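Glycerol-3-phosphate dehydrogenase [NAD(+)] 1 (Saccharomyces cerevisiae, PDB 4FGW) catalyses the NADH-linked interconversion of dihydroxyacetone phosphate and glycerol 3-phosphate, driving the glycerol accumulation that protects yeast cells from hyperosmotic stress. Local coordinates at residues Glu191-Ile202 against Pro225-Val235. Numbering follows the deposited sequence.
Sequences EHWSETTVAYHI and PYFHVSVIEDV
Glu191 lays its extended side chain over one face of the Tyr226 ring, CG standing 3.6 Å from the ring centroid in a CH-pi contact and the carboxylate stacked 11° from the ring plane, its OE2 in a salt bridge with Lys51. Tyr226 reaches it with CG lodged between its own backbone N and carbonyl carbon (chi1 64°); a water lies at the ring's edge, and OH is hydrogen-bonded to Glu55. With an alanine here, the Glu191 chain would probably lose its flat support and Glu55 its hydrogen bond with the phenol. Trp193 turns its indole edge to the face of His228, planes at 78° in a T-shaped pair, NE1 lying over the imidazole centre. Phe227 meets Ser194 OG at its edge, while Thr196 CG2 comes within 3.5 Å of Phe227 CZ. Over one face of the His201 ring sits Glu233 O.

The backbones of strands 194-199 and 227-232 run parallel, each of the carbonyls of Ser194, Thr196 and Val198 accepting an N-H from the partner strand; the Val198 N to Ser230 O bond is 2.9 Å long and nearly straight. The water bridges His192 O, Tyr226 O and Ser194 OG where the strands begin.

Glu195 and His228 share one sheet face; Glu195 OE2 forms a salt bridge with Arg270 of the second subunit, and His228 NE2 a hydrogen bond with Pro380 O of that subunit. On the opposite face Phe227 touches Trp45, a probable NAD(+)-binding residue, and helix 185-189. The two strands, joined through helix 215-222 in a beta-alpha-beta unit, lie at the edge of the Rossmann-type domain's sheet, where strand 194-199 also pairs with antiparallel strand 175-180.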
ATOM      1  N   GLU A 191      13.335   6.420  19.150  1.00 58.78           N
ATOM      2  CA  GLU A 191      14.194   6.595  17.976  1.00 57.86           C
ATOM      3  C   GLU A 191      14.154   5.395  17.027  1.00 59.99           C
ATOM      4  O   GLU A 191      15.139   5.102  16.343  1.00 59.75           O
ATOM      5  CB  GLU A 191      15.618   7.058  18.346  1.00 62.17           C
ATOM      6  CG  GLU A 191      15.634   8.396  19.064  1.00 71.97           C
ATOM      7  CD  GLU A 191      16.986   8.988  19.407  1.00 88.40           C
ATOM      8  OE1 GLU A 191      18.023   8.338  19.134  1.00 76.22           O
ATOM      9  OE2 GLU A 191      17.007  10.114  19.956  1.00 85.54           O
ATOM     10  N   HIS A 192      12.994   4.703  16.988  1.00 55.27           N
ATOM     11  CA  HIS A 192      12.736   3.589  16.076  1.00 53.76           C
ATOM     12  C   HIS A 192      12.394   4.234  14.735  1.00 53.63           C
ATOM     13  O   HIS A 192      11.522   5.107  14.679  1.00 52.47           O
ATOM     14  CB  HIS A 192      11.567   2.720  16.570  1.00 54.50           C
ATOM     15  CG  HIS A 192      11.854   1.888  17.786  1.00 61.14           C
ATOM     16  ND1 HIS A 192      13.030   2.025  18.507  1.00 66.32           N
ATOM     17  CD2 HIS A 192      11.084   0.949  18.383  1.00 63.75           C
ATOM     18  CE1 HIS A 192      12.939   1.163  19.507  1.00 67.71           C
ATOM     19  NE2 HIS A 192      11.789   0.489  19.469  1.00 66.50           N
ATOM     20  N   TRP A 193      13.125   3.862  13.679  1.00 47.96           N
ATOM     21  CA  TRP A 193      12.942   4.456  12.362  1.00 45.08           C
ATOM     22  C   TRP A 193      11.524   4.393  11.761  1.00 45.25           C
ATOM     23  O   TRP A 193      10.921   3.326  11.639  1.00 44.93           O
ATOM     24  CB  TRP A 193      14.018   3.995  11.366  1.00 43.62           C
ATOM     25  CG  TRP A 193      13.876   4.645  10.025  1.00 43.27           C
ATOM     26  CD1 TRP A 193      14.203   5.927   9.696  1.00 46.85           C
ATOM     27  CD2 TRP A 193      13.255   4.077   8.863  1.00 41.15           C
ATOM     28  NE1 TRP A 193      13.879   6.176   8.384  1.00 45.31           N
ATOM     29  CE2 TRP A 193      13.302   5.053   7.845  1.00 44.84           C
ATOM     30  CE3 TRP A 193      12.695   2.819   8.570  1.00 41.41           C
ATOM     31  CZ2 TRP A 193      12.822   4.810   6.551  1.00 43.08           C
ATOM     32  CZ3 TRP A 193      12.223   2.576   7.287  1.00 41.40           C
ATOM     33  CH2 TRP A 193      12.303   3.559   6.288  1.00 41.95           C
ATOM     34  N   SER A 194      11.028   5.560  11.372  1.00 39.59           N
ATOM     35  CA  SER A 194       9.749   5.772  10.705  1.00 37.89           C
ATOM     36  C   SER A 194       9.858   7.051   9.867  1.00 44.40           C
ATOM     37  O   SER A 194      10.925   7.677   9.822  1.00 45.70           O
ATOM     38  CB  SER A 194       8.590   5.854  11.703  1.00 40.35           C
ATOM     39  OG  SER A 194       8.703   6.948  12.598  1.00 48.55           O
ATOM     40  N   GLU A 195       8.765   7.414   9.176  1.00 40.50           N
ATOM     41  CA  GLU A 195       8.722   8.597   8.333  1.00 39.53           C
ATOM     42  C   GLU A 195       7.521   9.461   8.673  1.00 42.54           C
ATOM     43  O   GLU A 195       6.581   9.012   9.345  1.00 40.36           O
ATOM     44  CB  GLU A 195       8.621   8.200   6.849  1.00 39.69           C
ATOM     45  CG  GLU A 195       9.763   7.361   6.299  1.00 45.05           C
ATOM     46  CD  GLU A 195       9.618   7.044   4.823  1.00 51.78           C
ATOM     47  OE1 GLU A 195      10.606   7.222   4.077  1.00 57.95           O
ATOM     48  OE2 GLU A 195       8.509   6.647   4.405  1.00 45.79           O
ATOM     49  N   THR A 196       7.542  10.699   8.152  1.00 40.22           N
ATOM     50  CA  THR A 196       6.430  11.636   8.212  1.00 40.27           C
ATOM     51  C   THR A 196       6.446  12.564   7.011  1.00 43.46           C
ATOM     52  O   THR A 196       7.504  12.821   6.425  1.00 41.61           O
ATOM     53  CB  THR A 196       6.317  12.385   9.566  1.00 46.80           C
ATOM     54  OG1 THR A 196       4.948  12.714   9.772  1.00 44.24           O
ATOM     55  CG2 THR A 196       7.153  13.673   9.622  1.00 46.84           C
ATOM     56  N   THR A 197       5.256  13.080   6.676  1.00 40.89           N
ATOM     57  CA  THR A 197       5.080  14.098   5.656  1.00 41.30           C
ATOM     58  C   THR A 197       4.781  15.387   6.420  1.00 46.42           C
ATOM     59  O   THR A 197       4.059  15.366   7.425  1.00 44.29           O
ATOM     60  CB  THR A 197       3.908  13.791   4.714  1.00 44.35           C
ATOM     61  OG1 THR A 197       3.809  12.394   4.456  1.00 42.09           O
ATOM     62  CG2 THR A 197       3.998  14.569   3.418  1.00 41.96           C
ATOM     63  N   VAL A 198       5.379  16.492   5.953  1.00 45.53           N
ATOM     64  CA  VAL A 198       5.124  17.839   6.429  1.00 47.50           C
ATOM     65  C   VAL A 198       4.599  18.586   5.201  1.00 53.42           C
ATOM     66  O   VAL A 198       5.265  18.612   4.164  1.00 53.42           O
ATOM     67  CB  VAL A 198       6.345  18.548   7.083  1.00 52.22           C
ATOM     68  CG1 VAL A 198       5.977  19.969   7.520  1.00 54.21           C
ATOM     69  CG2 VAL A 198       6.869  17.756   8.274  1.00 50.72           C
ATOM     70  N   ALA A 199       3.383  19.145   5.303  1.00 51.19           N
ATOM     71  CA  ALA A 199       2.774  19.907   4.214  1.00 52.13           C
ATOM     72  C   ALA A 199       2.568  21.347   4.620  1.00 60.34           C
ATOM     73  O   ALA A 199       2.117  21.615   5.730  1.00 60.96           O
ATOM     74  CB  ALA A 199       1.466  19.279   3.788  1.00 51.47           C
ATOM     75  N   TYR A 200       2.921  22.282   3.730  1.00 59.74           N
ATOM     76  CA  TYR A 200       2.804  23.719   3.992  1.00 62.30           C
ATOM     77  C   TYR A 200       2.784  24.490   2.679  1.00 69.09           C
ATOM     78  O   TYR A 200       3.669  24.311   1.836  1.00 67.56           O
ATOM     79  CB  TYR A 200       3.985  24.177   4.874  1.00 63.40           C
ATOM     80  CG  TYR A 200       4.011  25.641   5.248  1.00 67.69           C
ATOM     81  CD1 TYR A 200       3.314  26.108   6.360  1.00 70.22           C
ATOM     82  CD2 TYR A 200       4.811  26.544   4.554  1.00 70.76           C
ATOM     83  CE1 TYR A 200       3.365  27.450   6.733  1.00 74.07           C
ATOM     84  CE2 TYR A 200       4.873  27.887   4.919  1.00 74.63           C
ATOM     85  CZ  TYR A 200       4.145  28.338   6.008  1.00 81.78           C
ATOM     86  OH  TYR A 200       4.202  29.665   6.364  1.00 85.12           O
ATOM     87  N   HIS A 201       1.762  25.331   2.500  1.00 69.32           N
ATOM     88  CA  HIS A 201       1.654  26.194   1.329  1.00 72.63           C
ATOM     89  C   HIS A 201       2.386  27.471   1.687  1.00 79.03           C
ATOM     90  O   HIS A 201       2.040  28.111   2.688  1.00 79.67           O
ATOM     91  CB  HIS A 201       0.186  26.517   0.985  1.00 75.60           C
ATOM     92  CG  HIS A 201      -0.583  25.356   0.437  1.00 77.47           C
ATOM     93  ND1 HIS A 201      -1.607  24.762   1.160  1.00 78.07           N
ATOM     94  CD2 HIS A 201      -0.456  24.713  -0.749  1.00 79.18           C
ATOM     95  CE1 HIS A 201      -2.068  23.785   0.396  1.00 76.43           C
ATOM     96  NE2 HIS A 201      -1.402  23.711  -0.760  1.00 77.33           N
ATOM     97  N   ILE A 202       3.425  27.820   0.906  1.00 76.64           N
ATOM     98  CA  ILE A 202       4.184  29.052   1.114  1.00 79.64           C
ATOM     99  C   ILE A 202       3.201  30.208   0.865  1.00 88.12           C
ATOM    100  O   ILE A 202       2.540  30.216  -0.177  1.00 88.87           O
ATOM    101  CB  ILE A 202       5.462  29.107   0.224  1.00 83.35           C
ATOM    102  CG1 ILE A 202       6.532  28.132   0.744  1.00 79.79           C
ATOM    103  CG2 ILE A 202       6.037  30.528   0.132  1.00 88.26           C
ATOM    104  CD1 ILE A 202       6.887  27.108  -0.216  1.00 87.99           C
ATOM    105  N   PRO A 225      17.729  11.371  11.590  1.00 51.13           N
ATOM    106  CA  PRO A 225      18.127  10.106  10.931  1.00 49.93           C
ATOM    107  C   PRO A 225      17.129   8.958  11.169  1.00 52.57           C
ATOM    108  O   PRO A 225      16.945   8.107  10.294  1.00 51.36           O
ATOM    109  CB  PRO A 225      19.508   9.807  11.531  1.00 54.51           C
ATOM    110  CG  PRO A 225      20.001  11.138  12.055  1.00 61.22           C
ATOM    111  CD  PRO A 225      18.758  11.811  12.557  1.00 55.59           C
ATOM    112  N   TYR A 226      16.458   8.967  12.339  1.00 48.05           N
ATOM    113  CA  TYR A 226      15.442   7.996  12.756  1.00 44.61           C
ATOM    114  C   TYR A 226      14.008   8.450  12.390  1.00 46.68           C
ATOM    115  O   TYR A 226      13.044   7.746  12.687  1.00 45.49           O
ATOM    116  CB  TYR A 226      15.552   7.743  14.278  1.00 46.49           C
ATOM    117  CG  TYR A 226      15.262   8.962  15.136  1.00 49.22           C
ATOM    118  CD1 TYR A 226      13.958   9.288  15.503  1.00 49.64           C
ATOM    119  CD2 TYR A 226      16.294   9.772  15.604  1.00 52.69           C
ATOM    120  CE1 TYR A 226      13.686  10.404  16.293  1.00 51.30           C
ATOM    121  CE2 TYR A 226      16.034  10.887  16.402  1.00 54.84           C
ATOM    122  CZ  TYR A 226      14.728  11.199  16.745  1.00 59.24           C
ATOM    123  OH  TYR A 226      14.461  12.298  17.529  1.00 57.54           O
ATOM    124  N   PHE A 227      13.861   9.641  11.807  1.00 43.79           N
ATOM    125  CA  PHE A 227      12.548  10.203  11.470  1.00 41.85           C
ATOM    126  C   PHE A 227      12.646  10.949  10.149  1.00 46.87           C
ATOM    127  O   PHE A 227      12.911  12.163  10.137  1.00 48.90           O
ATOM    128  CB  PHE A 227      12.089  11.136  12.617  1.00 44.23           C
ATOM    129  CG  PHE A 227      10.653  11.600  12.618  1.00 43.73           C
ATOM    130  CD1 PHE A 227       9.605  10.681  12.601  1.00 44.23           C
ATOM    131  CD2 PHE A 227      10.345  12.950  12.748  1.00 45.90           C
ATOM    132  CE1 PHE A 227       8.278  11.109  12.668  1.00 43.52           C
ATOM    133  CE2 PHE A 227       9.018  13.373  12.824  1.00 47.43           C
ATOM    134  CZ  PHE A 227       7.994  12.448  12.801  1.00 43.40           C
ATOM    135  N   HIS A 228      12.473  10.212   9.032  1.00 41.39           N
ATOM    136  CA  HIS A 228      12.573  10.775   7.685  1.00 41.80           C
ATOM    137  C   HIS A 228      11.408  11.707   7.373  1.00 44.66           C
ATOM    138  O   HIS A 228      10.249  11.346   7.578  1.00 41.32           O
ATOM    139  CB  HIS A 228      12.721   9.673   6.624  1.00 41.94           C
ATOM    140  CG  HIS A 228      14.077   9.031   6.569  1.00 46.69           C
ATOM    141  ND1 HIS A 228      15.017   9.224   7.563  1.00 51.04           N
ATOM    142  CD2 HIS A 228      14.596   8.206   5.637  1.00 48.41           C
ATOM    143  CE1 HIS A 228      16.078   8.525   7.197  1.00 51.38           C
ATOM    144  NE2 HIS A 228      15.867   7.890   6.048  1.00 50.37           N
ATOM    145  N   VAL A 229      11.731  12.922   6.904  1.00 43.27           N
ATOM    146  CA  VAL A 229      10.745  13.945   6.595  1.00 43.55           C
ATOM    147  C   VAL A 229      10.721  14.286   5.115  1.00 50.37           C
ATOM    148  O   VAL A 229      11.768  14.527   4.510  1.00 51.64           O
ATOM    149  CB  VAL A 229      10.927  15.204   7.514  1.00 48.71           C
ATOM    150  CG1 VAL A 229      10.110  16.402   7.035  1.00 48.45           C
ATOM    151  CG2 VAL A 229      10.575  14.874   8.962  1.00 48.04           C
ATOM    152  N   SER A 230       9.512  14.306   4.538  1.00 47.58           N
ATOM    153  CA  SER A 230       9.269  14.737   3.165  1.00 48.07           C
ATOM    154  C   SER A 230       8.375  15.975   3.270  1.00 52.52           C
ATOM    155  O   SER A 230       7.312  15.909   3.888  1.00 52.15           O
ATOM    156  CB  SER A 230       8.585  13.638   2.363  1.00 50.24           C
ATOM    157  OG  SER A 230       8.130  14.143   1.119  1.00 60.30           O
ATOM    158  N   VAL A 231       8.831  17.107   2.725  1.00 51.02           N
ATOM    159  CA  VAL A 231       8.099  18.374   2.770  1.00 52.46           C
ATOM    160  C   VAL A 231       7.412  18.657   1.435  1.00 58.68           C
ATOM    161  O   VAL A 231       8.064  18.681   0.390  1.00 59.16           O
ATOM    162  CB  VAL A 231       8.938  19.586   3.264  1.00 57.94           C
ATOM    163  CG1 VAL A 231       8.030  20.747   3.670  1.00 59.08           C
ATOM    164  CG2 VAL A 231       9.846  19.196   4.422  1.00 56.93           C
ATOM    165  N   ILE A 232       6.088  18.858   1.482  1.00 56.14           N
ATOM    166  CA  ILE A 232       5.247  19.137   0.311  1.00 56.76           C
ATOM    167  C   ILE A 232       4.346  20.355   0.565  1.00 63.76           C
ATOM    168  O   ILE A 232       4.438  20.974   1.627  1.00 65.45           O
ATOM    169  CB  ILE A 232       4.444  17.870  -0.139  1.00 56.98           C
ATOM    170  CG1 ILE A 232       3.472  17.373   0.961  1.00 55.13           C
ATOM    171  CG2 ILE A 232       5.384  16.756  -0.633  1.00 55.14           C
ATOM    172  CD1 ILE A 232       2.293  16.564   0.473  1.00 53.50           C
ATOM    173  N   GLU A 233       3.478  20.684  -0.401  1.00 61.27           N
ATOM    174  CA  GLU A 233       2.529  21.798  -0.318  1.00 63.33           C
ATOM    175  C   GLU A 233       1.133  21.337   0.106  1.00 66.17           C
ATOM    176  O   GLU A 233       0.477  22.022   0.885  1.00 66.87           O
ATOM    177  CB  GLU A 233       2.433  22.523  -1.671  1.00 67.42           C
ATOM    178  CG  GLU A 233       3.592  23.457  -1.958  1.00 80.55           C
ATOM    179  CD  GLU A 233       3.173  24.752  -2.624  1.00111.47           C
ATOM    180  OE1 GLU A 233       3.239  24.818  -3.873  1.00119.49           O
ATOM    181  OE2 GLU A 233       2.763  25.692  -1.904  1.00101.63           O
ATOM    182  N   ASP A 234       0.680  20.188  -0.432  1.00 60.55           N
ATOM    183  CA  ASP A 234      -0.655  19.628  -0.240  1.00 59.17           C
ATOM    184  C   ASP A 234      -1.068  19.324   1.209  1.00 62.64           C
ATOM    185  O   ASP A 234      -1.002  18.175   1.661  1.00 61.03           O
ATOM    186  CB  ASP A 234      -0.888  18.458  -1.220  1.00 59.18           C
ATOM    187  CG  ASP A 234      -2.322  17.972  -1.362  1.00 63.17           C
ATOM    188  OD1 ASP A 234      -3.236  18.631  -0.820  1.00 63.93           O
ATOM    189  OD2 ASP A 234      -2.528  16.930  -2.017  1.00 62.66           O
ATOM    190  N   VAL A 235      -1.531  20.378   1.923  1.00 60.52           N
ATOM    191  CA  VAL A 235      -2.028  20.327   3.303  1.00 58.74           C
ATOM    192  C   VAL A 235      -3.336  19.516   3.354  1.00 64.65           C
ATOM    193  O   VAL A 235      -3.537  18.746   4.292  1.00 62.44           O
ATOM    194  CB  VAL A 235      -2.164  21.751   3.943  1.00 63.33           C
ATOM    195  CG1 VAL A 235      -2.841  21.702   5.309  1.00 62.37           C
ATOM    196  CG2 VAL A 235      -0.808  22.442   4.052  1.00 63.16           C
TER
HETATM  197  O   HOH W   1      10.777   7.513  14.053  1.00 45.92           O